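Local coordinates for triosephosphate isomerase (Trichomonas vaginalis, PDB 4O4V), which probably interconverts D-glyceraldehyde 3-phosphate and dihydroxyacetone phosphate in glycolysis and gluconeogenesis, working as a homodimer of TIM barrels, at residues 12-17 with 44-49. Numbering follows the deposited sequence.
Sequences ANPKTV and FIFLPT
The Phe46 ring, carried by the 3-10 turn that leads into helix 47-53, lies in the bend formed by Pro14, Thr16 and Val17. Its bond from CA to CB points at segment 12-17, chi1 of -62° sets CG anti to the carbonyl carbon, and the ring then divides its contacts between the two arms of the bend. On one flank Phe46 CD1 lies 4.1 Å from Val17 CA, and Phe46 CE1 comes closer, 3.5 Å from Val17 N, which sits obliquely to the ring. On the other, Phe46 CD2 and CE2 meet Pro14, which follows a cis peptide bond and whose CD lies 3.8 Å from Phe46 CE2. The carbonyl O of Pro14 approaches the ring edge in plane, 3.2 Å from Phe46 CE2, where it meets the weakly positive C-H rim. At the tip, Phe46 CZ touches Thr16 C at 3.5 Å. Ile45 CG2 lies over one ring face, offset toward the rim. Val17 N is hydrogen-bonded to Ser84 OG of the second subunit, and the contact is part of the dimer interface. Within the barrel, it joins the connection from strand 5-9 to helix 17-28 with helix 47-53, which follows neighbouring strand 37-41.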
loop_
_atom_site.group_PDB
_atom_site.type_symbol
_atom_site.label_atom_id
_atom_site.label_comp_id
_atom_site.label_asym_id
_atom_site.label_seq_id
_atom_site.Cartn_x
_atom_site.Cartn_y
_atom_site.Cartn_z
ATOM N N ALA A 12 -4.187 3.064 9.632
ATOM C CA ALA A 12 -5.215 2.949 8.585
ATOM C C ALA A 12 -6.503 3.615 9.060
ATOM O O ALA A 12 -7.517 2.963 9.300
ATOM C CB ALA A 12 -5.442 1.506 8.184
ATOM N N ASN A 13 -6.419 4.923 9.207
ATOM C CA ASN A 13 -7.526 5.729 9.718
ATOM C C ASN A 13 -7.365 7.138 9.183
ATOM O O ASN A 13 -6.266 7.532 8.779
ATOM C CB ASN A 13 -7.472 5.861 11.246
ATOM C CG ASN A 13 -7.561 4.566 11.985
ATOM O OD1 ASN A 13 -8.666 4.034 12.199
ATOM N ND2 ASN A 13 -6.430 4.038 12.412
ATOM N N PRO A 14 -8.425 7.944 9.218
ATOM C CA PRO A 14 -9.816 7.557 9.469
ATOM C C PRO A 14 -10.408 6.871 8.237
ATOM O O PRO A 14 -9.712 6.606 7.260
ATOM C CB PRO A 14 -10.478 8.917 9.772
ATOM C CG PRO A 14 -9.743 9.860 8.880
ATOM C CD PRO A 14 -8.303 9.373 8.892
ATOM N N LYS A 15 -11.696 6.556 8.289
ATOM C CA LYS A 15 -12.345 5.841 7.208
ATOM C C LYS A 15 -12.617 6.701 6.011
ATOM O O LYS A 15 -12.754 6.163 4.915
ATOM C CB LYS A 15 -13.685 5.251 7.687
ATOM C CG LYS A 15 -13.501 4.045 8.569
ATOM C CD LYS A 15 -14.793 3.276 8.872
ATOM C CE LYS A 15 -15.785 4.099 9.590
ATOM N NZ LYS A 15 -15.253 4.511 10.909
ATOM N N THR A 16 -12.749 8.022 6.170
ATOM C CA THR A 16 -13.214 8.872 5.075
ATOM C C THR A 16 -12.392 10.154 4.954
ATOM O O THR A 16 -11.875 10.691 5.944
ATOM C CB THR A 16 -14.690 9.280 5.222
ATOM O OG1 THR A 16 -14.827 10.178 6.329
ATOM C CG2 THR A 16 -15.591 8.059 5.406
ATOM N N VAL A 17 -12.336 10.680 3.736
ATOM C CA VAL A 17 -11.644 11.934 3.500
ATOM C C VAL A 17 -12.290 13.086 4.294
ATOM O O VAL A 17 -11.576 13.976 4.757
ATOM C CB VAL A 17 -11.530 12.251 1.990
ATOM C CG1 VAL A 17 -12.905 12.496 1.351
ATOM C CG2 VAL A 17 -10.572 13.413 1.782
ATOM N N PHE A 44 -1.999 6.602 2.258
ATOM C CA PHE A 44 -1.558 7.165 0.990
ATOM C C PHE A 44 -2.607 8.024 0.321
ATOM O O PHE A 44 -2.298 9.089 -0.220
ATOM C CB PHE A 44 -1.169 6.074 -0.013
ATOM C CG PHE A 44 0.032 5.250 0.343
ATOM C CD1 PHE A 44 1.282 5.822 0.511
ATOM C CD2 PHE A 44 -0.082 3.884 0.451
ATOM C CE1 PHE A 44 2.398 5.011 0.794
ATOM C CE2 PHE A 44 1.031 3.079 0.727
ATOM C CZ PHE A 44 2.250 3.656 0.899
ATOM N N ILE A 45 -3.853 7.540 0.310
ATOM C CA ILE A 45 -4.914 8.195 -0.437
ATOM C C ILE A 45 -5.319 9.533 0.188
ATOM O O ILE A 45 -5.940 10.368 -0.495
ATOM C CB ILE A 45 -6.103 7.225 -0.585
ATOM C CG1 ILE A 45 -7.041 7.680 -1.710
ATOM C CG2 ILE A 45 -6.843 7.015 0.725
ATOM C CD1 ILE A 45 -8.182 6.691 -2.004
ATOM N N PHE A 46 -4.966 9.753 1.446
ATOM C CA PHE A 46 -5.200 11.031 2.112
ATOM C C PHE A 46 -3.986 11.958 2.091
ATOM O O PHE A 46 -4.091 13.119 2.502
ATOM C CB PHE A 46 -5.615 10.828 3.578
ATOM C CG PHE A 46 -6.908 10.077 3.780
ATOM C CD1 PHE A 46 -7.966 10.146 2.884
ATOM C CD2 PHE A 46 -7.072 9.287 4.904
ATOM C CE1 PHE A 46 -9.154 9.411 3.116
ATOM C CE2 PHE A 46 -8.254 8.562 5.131
ATOM C CZ PHE A 46 -9.294 8.649 4.245
ATOM N N LEU A 47 -2.842 11.503 1.610
ATOM C CA LEU A 47 -1.654 12.345 1.632
ATOM C C LEU A 47 -1.815 13.637 0.828
ATOM O O LEU A 47 -1.359 14.676 1.284
ATOM C CB LEU A 47 -0.415 11.577 1.179
ATOM C CG LEU A 47 0.078 10.471 2.142
ATOM C CD1 LEU A 47 1.238 9.733 1.534
ATOM C CD2 LEU A 47 0.484 11.004 3.488
ATOM N N PRO A 48 -2.448 13.600 -0.362
ATOM C CA PRO A 48 -2.614 14.877 -1.065
ATOM C C PRO A 48 -3.393 15.922 -0.271
ATOM O O PRO A 48 -3.020 17.083 -0.240
ATOM C CB PRO A 48 -3.282 14.477 -2.380
ATOM C CG PRO A 48 -2.821 13.059 -2.595
ATOM C CD PRO A 48 -2.860 12.462 -1.205
ATOM N N THR A 49 -4.518 15.506 0.298
ATOM C CA THR A 49 -5.359 16.343 1.160
ATOM C C THR A 49 -4.507 16.950 2.249
ATOM O O THR A 49 -4.535 18.157 2.507
ATOM C CB THR A 49 -6.469 15.512 1.849
ATOM O OG1 THR A 49 -7.374 15.022 0.869
ATOM C CG2 THR A 49 -7.266 16.345 2.817
#